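Local coordinates for protein ParA (Salmonella enterica subsp. enterica serovar Newport str. SL317, PDB 3EZF) that acts in plasmid partition as a ParA-type, probably ATP-hydrolysing protein with a winged-helix domain and, in its ADP-bound form, regulates transcription, at the interface of chains A and B. Residues are numbered along the deposited sequence; one frame, centred on the assembly and turned at random. Chains: chain A/B, ParA.

The interface of chains A and B. Residues chain A 260, 290, 293, 297; chain B 214, 217.
The carboxylate of A:Asp260 faces the hydroxymethyl group of B:Ser217, but more loosely than a direct hydrogen bond would require: OD2 of A:Asp260 lies 3.8 Å from OG of B:Ser217, while OD1 of the same carboxylate is 3.6 Å from the serine CB. At this separation the two groups are neighbours at the polar margin of the patch. B:Phe214 contributes the largest single share of the buried surface, losing 107 Å² to chain A as its ring enters between A:Tyr290, A:Arg293 and A:Met297. A:Arg293 covers one face of the ring with its aliphatic stem, CG standing 3.6 Å from the ring centroid and displaced toward the rim in a CH-pi contact. A bend at chi2 (104°) turns the rest of the arginine back along the phenylalanine side chain, and the two run past each other in opposite directions. The guanidinium group, tilted only 18° from the ring plane, thus reaches beyond the ring to B:Phe214 CB, which lies 3.7 Å above the guanidinium plane, over its centre. From another direction A:Met297 brings its thioether to the CE2 side of the ring, its SD 3.8 Å from CE2 of B:Phe214; bends at chi2 and chi3 fold the methionine chain here. A:Tyr290 makes a more distant boundary, with its CD2 4.5 Å from CZ of B:Phe214. In the fold, B:Phe214 projects from the short helix 212-216, with B:Ser217 just after it, and meets the end of helix 281-291, the linking turn and helix 294-303 of chain A, while A:Asp260 immediately precedes helix 261-267. The two-fold symmetry repeats this patch with the chains exchanged, consistent with a ParA dimer.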
# COMPACT_ATOMS: atom_id res chain seq x y z
N ASP A 260 -10.96 -5.06 8.64
CA ASP A 260 -11.62 -6.21 9.21
C ASP A 260 -13.00 -6.35 8.63
O ASP A 260 -13.26 -7.29 7.88
CB ASP A 260 -11.69 -6.12 10.74
CG ASP A 260 -10.84 -7.18 11.44
OD1 ASP A 260 -11.15 -7.48 12.63
OD2 ASP A 260 -9.88 -7.70 10.83
N TYR A 290 0.91 -13.57 8.21
CA TYR A 290 -0.49 -13.34 7.85
C TYR A 290 -1.29 -14.63 7.81
O TYR A 290 -2.40 -14.70 8.35
CB TYR A 290 -0.57 -12.65 6.48
CG TYR A 290 -1.98 -12.31 6.04
CD1 TYR A 290 -2.73 -13.21 5.28
CD2 TYR A 290 -2.56 -11.08 6.35
CE1 TYR A 290 -4.02 -12.89 4.84
CE2 TYR A 290 -3.84 -10.75 5.91
CZ TYR A 290 -4.56 -11.66 5.15
OH TYR A 290 -5.81 -11.33 4.69
N ARG A 293 -2.67 -16.29 10.80
CA ARG A 293 -3.67 -15.49 11.49
C ARG A 293 -5.10 -15.71 11.00
O ARG A 293 -6.05 -15.13 11.55
CB ARG A 293 -3.32 -14.02 11.35
CG ARG A 293 -3.74 -13.19 12.53
CD ARG A 293 -2.56 -12.82 13.42
NE ARG A 293 -3.03 -12.22 14.66
CZ ARG A 293 -2.31 -11.44 15.45
NH1 ARG A 293 -1.05 -11.15 15.14
NH2 ARG A 293 -2.85 -10.92 16.54
N MET A 297 -9.42 -15.17 12.40
CA MET A 297 -10.36 -14.44 11.56
C MET A 297 -11.59 -15.30 11.36
O MET A 297 -12.72 -14.88 11.63
CB MET A 297 -9.74 -14.12 10.20
CG MET A 297 -8.48 -13.29 10.24
SD MET A 297 -8.83 -11.57 10.52
CE MET A 297 -8.09 -11.28 12.14
N PHE B 214 -3.56 -6.17 13.06
CA PHE B 214 -4.46 -6.93 13.91
C PHE B 214 -4.61 -6.22 15.26
O PHE B 214 -5.71 -6.10 15.79
CB PHE B 214 -3.92 -8.35 14.09
CG PHE B 214 -4.02 -9.16 12.83
CD1 PHE B 214 -3.12 -8.96 11.78
CD2 PHE B 214 -5.11 -10.00 12.62
CE1 PHE B 214 -3.32 -9.58 10.55
CE2 PHE B 214 -5.31 -10.61 11.39
CZ PHE B 214 -4.42 -10.41 10.35
N SER B 217 -7.22 -3.51 14.98
CA SER B 217 -8.57 -4.06 14.91
C SER B 217 -9.18 -4.38 16.26
O SER B 217 -10.36 -4.71 16.35
CB SER B 217 -8.57 -5.33 14.07
OG SER B 217 -8.00 -5.09 12.79